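Local coordinates for protein mitochondrial association factor 1 (Toxoplasma gondii, PDB 6BXT) that probably tethers host mitochondria to the parasitophorous vacuole membrane, and carries a macrodomain-like fold that holds ADP-ribose in this structure, at residues T47-T52 against G61-F66; F120-A125 against L149-P154; E212-P217 against V252-M257. All coordinates share one frame; numbering follows the deposited sequence.

Contact 1 of 3, residues T47-T52 against G61-F66; sequences TVDAGT and GMNGEF. With APR (adenosine-5-diphosphoribose), chain D.
Met62, near the start of segment 61-66, packs against Thr47 and Val48 of strand 45-51, a strand-loop-helix arrangement at the ligand-binding end of a fold that resembles a macrodomain. The short segments' axes approach to 6.7 Å, and their directions lie 125° apart. With CG anti to the backbone N (chi1 176°) and the chain extended beyond it, the side chain reaches across to the strand, so that Met62 CE lies 3.5 Å from Thr47 CG2. Its CB also rests near Ala50 CB, while its backbone N makes a weak hydrogen bond to O1A of the ADP-ribose.

Asn63 follows, and it faces strand and ligand together. Asn63 N donates to ligand O1D over 3.0 Å. Asn63 ND2 donates to ligand O2D over 3.1 Å; Phe56 O takes a further bond from this amide. The amide oxygen OD1 faces the Asp49 carboxylate, the two planes strongly inclined to each other, and also takes a weak bond from Gly58 N. Two donors from one residue thus address two oxygens of the terminal ribose, and the side chain of Thr52 lines the same sugar.

Phe66, one turn further along, stacks one ring face against Asp49. The carboxylate lies nearly parallel to the ring, the planes differing by 8°, and Asp49 CB makes a CH-pi contact 3.9 Å from the Phe66 ring centroid, offset toward the rim. Leu36 and Met167 pack on the same phenylalanine. The CZ end of the ring also meets Thr47, with Phe66 CZ 3.6 Å from Thr47 CG2.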
# COMPACT_ATOMS: atom_id res chain seq x y z
N THR A 47 -3.80 -5.50 0.57
CA THR A 47 -3.60 -4.71 -0.64
C THR A 47 -3.21 -3.28 -0.27
O THR A 47 -3.71 -2.73 0.70
CB THR A 47 -4.86 -4.69 -1.52
OG1 THR A 47 -5.20 -6.03 -1.89
CG2 THR A 47 -4.62 -3.87 -2.78
N VAL A 48 -2.32 -2.70 -1.07
CA VAL A 48 -1.78 -1.38 -0.79
C VAL A 48 -2.49 -0.30 -1.60
O VAL A 48 -2.46 -0.30 -2.83
CB VAL A 48 -0.27 -1.32 -1.10
CG1 VAL A 48 0.29 0.06 -0.79
CG2 VAL A 48 0.47 -2.39 -0.31
N ASP A 49 -3.11 0.63 -0.89
CA ASP A 49 -3.80 1.75 -1.52
C ASP A 49 -2.79 2.81 -1.97
O ASP A 49 -2.00 3.32 -1.17
CB ASP A 49 -4.81 2.37 -0.55
CG ASP A 49 -5.72 3.38 -1.21
OD1 ASP A 49 -5.40 3.87 -2.32
OD2 ASP A 49 -6.77 3.70 -0.62
N ALA A 50 -2.81 3.12 -3.26
CA ALA A 50 -1.98 4.19 -3.80
C ALA A 50 -2.56 5.53 -3.36
O ALA A 50 -3.32 6.16 -4.09
CB ALA A 50 -1.91 4.11 -5.31
N GLY A 51 -2.20 5.95 -2.15
CA GLY A 51 -2.80 7.11 -1.52
C GLY A 51 -2.36 8.44 -2.11
O GLY A 51 -1.56 8.50 -3.04
N THR A 52 -2.90 9.52 -1.53
CA THR A 52 -2.63 10.87 -1.99
C THR A 52 -2.04 11.71 -0.86
O THR A 52 -1.91 11.25 0.27
CB THR A 52 -3.90 11.55 -2.52
OG1 THR A 52 -3.64 12.93 -2.80
CG2 THR A 52 -5.03 11.45 -1.50
N GLY A 61 -8.67 6.69 -9.57
CA GLY A 61 -7.58 5.74 -9.66
C GLY A 61 -7.83 4.55 -8.76
O GLY A 61 -8.96 4.09 -8.62
N MET A 62 -6.77 4.06 -8.13
CA MET A 62 -6.87 2.92 -7.23
C MET A 62 -7.41 3.31 -5.87
O MET A 62 -8.03 2.50 -5.17
CB MET A 62 -5.50 2.25 -7.08
CG MET A 62 -5.50 1.10 -6.10
SD MET A 62 -4.29 -0.16 -6.49
CE MET A 62 -4.55 -1.27 -5.10
N ASN A 63 -7.19 4.56 -5.48
CA ASN A 63 -7.71 5.07 -4.22
C ASN A 63 -9.24 5.13 -4.27
O ASN A 63 -9.91 4.98 -3.25
CB ASN A 63 -7.13 6.45 -3.91
CG ASN A 63 -7.35 6.88 -2.47
OD1 ASN A 63 -7.68 6.07 -1.61
ND2 ASN A 63 -7.14 8.16 -2.20
N GLY A 64 -9.77 5.32 -5.47
CA GLY A 64 -11.21 5.34 -5.68
C GLY A 64 -11.83 3.96 -5.53
O GLY A 64 -12.95 3.83 -5.06
N GLU A 65 -11.08 2.93 -5.94
CA GLU A 65 -11.56 1.56 -5.84
C GLU A 65 -11.77 1.15 -4.39
O GLU A 65 -12.81 0.58 -4.04
CB GLU A 65 -10.57 0.60 -6.50
CG GLU A 65 -10.73 0.48 -8.00
CD GLU A 65 -12.10 -0.05 -8.40
OE1 GLU A 65 -12.46 -1.16 -7.97
OE2 GLU A 65 -12.81 0.66 -9.15
N PHE A 66 -10.78 1.43 -3.55
CA PHE A 66 -10.85 1.11 -2.12
C PHE A 66 -12.10 1.71 -1.49
O PHE A 66 -12.78 1.06 -0.70
CB PHE A 66 -9.61 1.61 -1.39
CG PHE A 66 -8.52 0.58 -1.27
CD1 PHE A 66 -8.53 -0.32 -0.22
CD2 PHE A 66 -7.49 0.52 -2.19
CE1 PHE A 66 -7.54 -1.27 -0.09
CE2 PHE A 66 -6.49 -0.43 -2.07
CZ PHE A 66 -6.52 -1.32 -1.02
N1 APR D . -7.71 -0.44 -10.04
C2 APR D . -6.51 -1.05 -9.98
N3 APR D . -5.40 -0.41 -10.47
C4 APR D . -5.50 0.84 -11.00
C5 APR D . -6.71 1.45 -11.06
C6 APR D . -7.83 0.81 -10.57
N6 APR D . -9.21 1.14 -10.46
N7 APR D . -6.53 2.68 -11.63
C8 APR D . -5.22 2.82 -11.93
N9 APR D . -4.56 1.68 -11.55
C1' APR D . -3.22 1.39 -11.67
C2' APR D . -2.49 2.23 -12.42
O2' APR D . -2.23 1.61 -13.73
C3' APR D . -1.16 2.41 -11.66
O3' APR D . -0.23 1.58 -12.13
O4' APR D . -2.57 1.37 -10.14
C4' APR D . -1.50 2.08 -10.13
C5' APR D . -1.75 3.35 -9.36
O5' APR D . -2.93 4.00 -9.88
PA APR D . -3.22 5.47 -9.44
O1A APR D . -3.75 5.49 -8.01
O2A APR D . -4.19 6.11 -10.34
O3A APR D . -1.81 6.26 -9.51
PB APR D . -1.12 7.04 -8.32
O1B APR D . -0.39 6.06 -7.39
O2B APR D . -0.12 8.02 -8.93
O5D APR D . -2.20 7.85 -7.49
C5D APR D . -2.49 9.13 -8.01
O4D APR D . -4.76 8.65 -7.91
O1D APR D . -5.60 6.88 -6.46
C1D APR D . -5.61 8.25 -6.60
O2D APR D . -6.13 9.61 -4.80
C2D APR D . -5.07 8.84 -5.54
O3D APR D . -4.42 11.08 -5.78
C3D APR D . -4.03 9.79 -6.04
C4D APR D . -3.93 9.57 -7.60

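Contact 2 of 3, residues F120-A125 against L149-P154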
# COMPACT_ATOMS: atom_id res chain seq x y z
N PHE A 120 -12.99 0.93 10.38
CA PHE A 120 -11.73 0.37 10.85
C PHE A 120 -11.84 -0.22 12.25
O PHE A 120 -12.29 0.44 13.18
CB PHE A 120 -10.65 1.44 10.83
CG PHE A 120 -10.56 2.19 9.53
CD1 PHE A 120 -10.09 1.56 8.39
CD2 PHE A 120 -10.95 3.52 9.45
CE1 PHE A 120 -10.01 2.24 7.19
CE2 PHE A 120 -10.87 4.20 8.26
CZ PHE A 120 -10.40 3.57 7.13
N ALA A 121 -11.42 -1.47 12.39
CA ALA A 121 -11.36 -2.13 13.69
C ALA A 121 -10.13 -1.67 14.46
O ALA A 121 -10.15 -1.56 15.68
CB ALA A 121 -11.35 -3.64 13.52
N ARG A 122 -9.06 -1.40 13.72
CA ARG A 122 -7.78 -1.02 14.30
C ARG A 122 -6.91 -0.41 13.20
O ARG A 122 -6.92 -0.88 12.06
CB ARG A 122 -7.09 -2.23 14.93
CG ARG A 122 -5.67 -2.00 15.43
CD ARG A 122 -5.63 -1.33 16.78
NE ARG A 122 -6.26 -2.14 17.82
CZ ARG A 122 -6.28 -1.82 19.11
NH1 ARG A 122 -5.69 -0.71 19.53
NH2 ARG A 122 -6.88 -2.62 19.98
N SER A 123 -6.15 0.63 13.53
CA SER A 123 -5.31 1.31 12.54
C SER A 123 -3.89 1.54 13.06
O SER A 123 -3.69 1.90 14.22
CB SER A 123 -5.94 2.65 12.15
OG SER A 123 -7.33 2.51 11.90
N PHE A 124 -2.92 1.32 12.18
CA PHE A 124 -1.51 1.50 12.50
C PHE A 124 -0.85 2.46 11.52
O PHE A 124 -1.43 2.82 10.50
CB PHE A 124 -0.76 0.17 12.48
CG PHE A 124 -1.34 -0.88 13.37
CD1 PHE A 124 -2.47 -1.59 12.99
CD2 PHE A 124 -0.75 -1.19 14.58
CE1 PHE A 124 -3.01 -2.56 13.80
CE2 PHE A 124 -1.28 -2.17 15.40
CZ PHE A 124 -2.41 -2.86 15.01
N ALA A 125 0.37 2.88 11.84
CA ALA A 125 1.19 3.65 10.92
C ALA A 125 2.67 3.38 11.19
O ALA A 125 3.05 3.01 12.29
CB ALA A 125 0.89 5.13 11.03
N LEU A 149 -1.58 1.01 8.12
CA LEU A 149 -2.16 -0.33 8.04
C LEU A 149 -3.44 -0.38 8.85
O LEU A 149 -3.41 -0.24 10.08
CB LEU A 149 -1.18 -1.39 8.54
CG LEU A 149 -1.65 -2.85 8.43
CD1 LEU A 149 -0.45 -3.78 8.30
CD2 LEU A 149 -2.51 -3.29 9.61
N HIS A 150 -4.56 -0.57 8.17
CA HIS A 150 -5.86 -0.65 8.82
C HIS A 150 -6.40 -2.08 8.79
O HIS A 150 -6.37 -2.74 7.75
CB HIS A 150 -6.86 0.29 8.16
CG HIS A 150 -6.36 1.69 8.00
ND1 HIS A 150 -6.58 2.67 8.94
CD2 HIS A 150 -5.67 2.28 7.00
CE1 HIS A 150 -6.03 3.80 8.53
NE2 HIS A 150 -5.47 3.59 7.35
N ILE A 151 -6.90 -2.54 9.93
CA ILE A 151 -7.69 -3.76 9.98
C ILE A 151 -9.15 -3.35 9.83
O ILE A 151 -9.63 -2.48 10.54
CB ILE A 151 -7.49 -4.54 11.29
CG1 ILE A 151 -6.05 -5.06 11.38
CG2 ILE A 151 -8.48 -5.70 11.37
CD1 ILE A 151 -5.67 -5.61 12.75
N LEU A 152 -9.84 -4.00 8.90
CA LEU A 152 -11.22 -3.63 8.58
C LEU A 152 -12.23 -4.39 9.43
O LEU A 152 -12.07 -5.59 9.66
CB LEU A 152 -11.49 -3.90 7.09
CG LEU A 152 -10.59 -3.16 6.10
CD1 LEU A 152 -10.80 -3.71 4.71
CD2 LEU A 152 -10.87 -1.66 6.12
N LYS A 153 -13.26 -3.70 9.88
CA LYS A 153 -14.35 -4.35 10.59
C LYS A 153 -15.03 -5.34 9.65
O LYS A 153 -14.99 -5.15 8.43
CB LYS A 153 -15.36 -3.33 11.13
CG LYS A 153 -14.75 -2.28 12.06
CD LYS A 153 -15.82 -1.43 12.72
CE LYS A 153 -16.24 -1.98 14.08
NZ LYS A 153 -15.87 -1.06 15.18
N PRO A 154 -15.65 -6.39 10.20
CA PRO A 154 -16.23 -7.44 9.36
C PRO A 154 -17.29 -6.94 8.37
O PRO A 154 -17.46 -7.55 7.32
CB PRO A 154 -16.86 -8.40 10.37
CG PRO A 154 -16.14 -8.14 11.64
CD PRO A 154 -15.82 -6.69 11.64
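Phe124, Leu149 and Ile151 form the apolar centre on one face of an antiparallel strand pair, 120-126 with 147-152, whose regular pairing is interrupted by a classic beta bulge. The side chains of Phe124 and Leu149 run alongside each other in the same direction, and Phe124 CD1 lies 3.8 Å from Leu149 CD2. Ile151 approaches the rim of the same ring, its CD1 lying 4.2 Å from Phe124 CE1 and near the ring plane. Tyr200 of helix 179-201 covers this side, meeting Phe124 edge-to-face and also touching Leu149 and Ile151.

Phe120 and His150 pack together by the other face, toward helix 83-103. Their rings meet obliquely, inclined at 34° with centroids 4.5 Å apart, and His150 ND1 sits above one face of the phenyl ring, offset toward its rim. Leu152 CD2 adds an aliphatic contact to Phe120.

The backbone shows where the register slips. Phe124 and Leu149 form a hydrogen-bonded pair, Ser123 and His150 a non-hydrogen-bonded one, and Arg122 and Ile151 a hydrogen-bonded one in which Ile151 N donates to Arg122 O over 2.7 Å. At the bulge Ala121 and Arg122 both turn to Ile151: Ala121 N donates to Ile151 O over 2.8 Å at an N-H...O angle of 144°, whereas the bond from Arg122 N to that oxygen is weak.

Polar bonds lie further out. Ser123 OG, anti to its carbonyl carbon (chi1 -46°), is thereby brought to the imidazole edge, where it shares a buried 3.1 Å hydrogen bond with His150 ND1; Ser113 also bonds the hydroxyl, and Gln94 engages His150 NE2. At the partly exposed edge Arg122 turns outward to a salt bridge with Glu110. Lys153 directs NZ to Ser117 O, while its CG rests 3.4 Å from Ala121 N.

Contact 3 of 3, residues E212-P217 against V252-M257. With APR (adenosine-5-diphosphoribose), chain D.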
# COMPACT_ATOMS: atom_id res chain seq x y z
N GLU A 212 0.20 -12.32 5.20
CA GLU A 212 1.02 -13.36 4.58
C GLU A 212 1.26 -13.08 3.10
O GLU A 212 1.94 -13.85 2.42
CB GLU A 212 0.38 -14.74 4.78
CG GLU A 212 -1.15 -14.77 4.66
CD GLU A 212 -1.76 -16.03 5.25
OE1 GLU A 212 -0.99 -16.94 5.64
OE2 GLU A 212 -3.00 -16.10 5.34
N ALA A 213 0.72 -11.97 2.61
CA ALA A 213 1.03 -11.50 1.26
C ALA A 213 0.65 -10.03 1.11
O ALA A 213 -0.17 -9.51 1.87
CB ALA A 213 0.30 -12.34 0.22
N ILE A 214 1.27 -9.36 0.14
CA ILE A 214 1.03 -7.93 -0.09
C ILE A 214 0.78 -7.65 -1.57
O ILE A 214 1.65 -7.88 -2.41
CB ILE A 214 2.23 -7.08 0.37
CG1 ILE A 214 2.58 -7.40 1.83
CG2 ILE A 214 1.91 -5.59 0.22
CD1 ILE A 214 3.85 -6.73 2.32
N ARG A 215 -0.41 -7.15 -1.88
CA ARG A 215 -0.78 -6.81 -3.24
C ARG A 215 -0.43 -5.35 -3.53
O ARG A 215 -1.10 -4.44 -3.04
CB ARG A 215 -2.27 -7.07 -3.48
CG ARG A 215 -2.68 -7.01 -4.94
CD ARG A 215 -3.94 -7.82 -5.20
NE ARG A 215 -3.78 -9.22 -4.81
CZ ARG A 215 -4.67 -10.18 -5.05
NH1 ARG A 215 -5.79 -9.91 -5.70
NH2 ARG A 215 -4.43 -11.42 -4.65
N LEU A 216 0.61 -5.14 -4.34
CA LEU A 216 1.09 -3.80 -4.66
C LEU A 216 0.72 -3.38 -6.07
O LEU A 216 0.93 -4.14 -7.02
CB LEU A 216 2.61 -3.74 -4.51
CG LEU A 216 3.21 -4.13 -3.16
CD1 LEU A 216 4.47 -4.93 -3.37
CD2 LEU A 216 3.49 -2.87 -2.35
N PRO A 217 0.16 -2.17 -6.23
CA PRO A 217 0.14 -1.61 -7.58
C PRO A 217 1.51 -1.05 -7.92
O PRO A 217 2.38 -1.04 -7.05
CB PRO A 217 -0.91 -0.49 -7.47
CG PRO A 217 -0.83 -0.06 -6.05
CD PRO A 217 -0.52 -1.31 -5.25
N VAL A 252 6.56 -12.57 4.15
CA VAL A 252 5.40 -12.34 3.29
C VAL A 252 5.73 -12.49 1.81
O VAL A 252 6.90 -12.48 1.41
CB VAL A 252 4.80 -10.93 3.52
CG1 VAL A 252 4.22 -10.83 4.92
CG2 VAL A 252 5.83 -9.84 3.28
N GLU A 253 4.68 -12.63 1.00
CA GLU A 253 4.80 -12.81 -0.44
C GLU A 253 4.37 -11.54 -1.17
O GLU A 253 3.28 -11.03 -0.94
CB GLU A 253 3.95 -14.00 -0.90
CG GLU A 253 4.03 -14.30 -2.38
CD GLU A 253 3.08 -15.41 -2.78
OE1 GLU A 253 1.86 -15.28 -2.52
OE2 GLU A 253 3.55 -16.42 -3.35
N LEU A 254 5.23 -11.04 -2.04
CA LEU A 254 4.93 -9.83 -2.80
C LEU A 254 4.12 -10.17 -4.04
O LEU A 254 4.46 -11.10 -4.78
CB LEU A 254 6.21 -9.09 -3.19
CG LEU A 254 7.07 -8.54 -2.05
CD1 LEU A 254 8.29 -7.83 -2.62
CD2 LEU A 254 6.28 -7.59 -1.15
N GLN A 255 3.05 -9.41 -4.26
CA GLN A 255 2.23 -9.55 -5.46
C GLN A 255 2.12 -8.20 -6.16
O GLN A 255 1.78 -7.20 -5.53
CB GLN A 255 0.83 -10.06 -5.10
CG GLN A 255 0.81 -11.44 -4.47
CD GLN A 255 -0.58 -11.85 -4.04
OE1 GLN A 255 -1.56 -11.17 -4.34
NE2 GLN A 255 -0.68 -12.97 -3.33
N PHE A 256 2.42 -8.19 -7.45
CA PHE A 256 2.34 -6.96 -8.24
C PHE A 256 1.15 -7.00 -9.19
O PHE A 256 1.06 -7.86 -10.07
CB PHE A 256 3.64 -6.74 -9.01
CG PHE A 256 4.76 -6.25 -8.15
CD1 PHE A 256 4.84 -4.92 -7.78
CD2 PHE A 256 5.73 -7.13 -7.69
CE1 PHE A 256 5.87 -4.46 -6.98
CE2 PHE A 256 6.76 -6.68 -6.89
CZ PHE A 256 6.83 -5.34 -6.53
N MET A 257 0.24 -6.05 -9.01
CA MET A 257 -0.95 -5.94 -9.83
C MET A 257 -0.59 -5.61 -11.27
O MET A 257 0.54 -5.21 -11.56
CB MET A 257 -1.88 -4.87 -9.26
CG MET A 257 -2.33 -5.13 -7.84
SD MET A 257 -3.25 -3.74 -7.16
CE MET A 257 -4.71 -3.74 -8.20
N1 APR D . -7.71 -0.44 -10.04
C2 APR D . -6.51 -1.05 -9.98
N3 APR D . -5.40 -0.41 -10.47
C4 APR D . -5.50 0.84 -11.00
C5 APR D . -6.71 1.45 -11.06
C6 APR D . -7.83 0.81 -10.57
N6 APR D . -9.21 1.14 -10.46
N7 APR D . -6.53 2.68 -11.63
C8 APR D . -5.22 2.82 -11.93
N9 APR D . -4.56 1.68 -11.55
C1' APR D . -3.22 1.39 -11.67
C2' APR D . -2.49 2.23 -12.42
O2' APR D . -2.23 1.61 -13.73
C3' APR D . -1.16 2.41 -11.66
O3' APR D . -0.23 1.58 -12.13
O4' APR D . -2.57 1.37 -10.14
C4' APR D . -1.50 2.08 -10.13
C5' APR D . -1.75 3.35 -9.36
O5' APR D . -2.93 4.00 -9.88
PA APR D . -3.22 5.47 -9.44
O1A APR D . -3.75 5.49 -8.01
O2A APR D . -4.19 6.11 -10.34
O3A APR D . -1.81 6.26 -9.51
PB APR D . -1.12 7.04 -8.32
O1B APR D . -0.39 6.06 -7.39
O2B APR D . -0.12 8.02 -8.93
O5D APR D . -2.20 7.85 -7.49
C5D APR D . -2.49 9.13 -8.01
O4D APR D . -4.76 8.65 -7.91
O1D APR D . -5.60 6.88 -6.46
C1D APR D . -5.61 8.25 -6.60
O2D APR D . -6.13 9.61 -4.80
C2D APR D . -5.07 8.84 -5.54
O3D APR D . -4.42 11.08 -5.78
C3D APR D . -4.03 9.79 -6.04
C4D APR D . -3.93 9.57 -7.60
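The Phe256 ring carries Leu216 on one face and is met also by the ring of Phe23. Leu216 CD1 stands over that face, 4.3 Å from the Phe256 ring centroid, which meets the geometry of a CH-pi contact. The two side chains point the same way from neighbouring strands, and Leu254 CD2 closes on the same methyl, 3.9 Å from Leu216 CD1. Ile214 extends this apolar face toward Val252; helix 230-248 covers Leu254 and Phe256, and helix 179-201 covers Ile214 and Leu216.

On the opposite face of the sheet the flat groups are polar. The guanidinium of Arg215 presents its side edge to the amide of Gln255, the two planes 38° apart. Gln255 OE1 accepts from both Arg215 NE, at 3.0 Å, and Arg215 NH2, at 2.9 Å. Both N-H...O angles are near 137°, the bend expected when two donors share one oxygen, and the double grip anchors the amide oxygen. A bend at chi3 (-57°) turns the arginine toward Gln255; its NH1 forms a salt bridge with Asp38. Across the same side, Arg215 CG lies 3.5 Å from Met257 CG.

Between these faces the backbones pair in parallel, their segment axes only slightly inclined. Leu216 uses both its N-H and its C=O: Leu216 N donates to Gln255 O over 2.7 Å, and Leu216 O accepts from Met257 N over 2.8 Å. Beyond the last pair, Pro217 and Met257 reach the adenosine half of ADP-ribose. Parallel neighbours joined through helix 230-248 form a beta-alpha-beta unit; the ligand at their C-terminal ends is consistent with a macrodomain-like fold.

Overall arrangement
All three contacts belong to one mixed sheet, in which strand 45-51 of contact 1 lies between strand 213-216 of contact 3 and strand 166-171; the latter separates it from the strand pair of contact 2. Contacts 1 and 3, with centres about 14 Å apart, touch directly: Val48 N and Arg215 O, at 2.9 Å, probably form a hydrogen bond, and Met62 CE packs 3.5 Å from Met257 SD. Both reach ADP-ribose, contact 1 through hydrogen bonds and contact 3 through van der Waals contacts. Contact 2 lies apart, its centre about 15 Å from contact 1's and about 18 Å from contact 3's, with the side chain of His150 about 14 Å from the ligand.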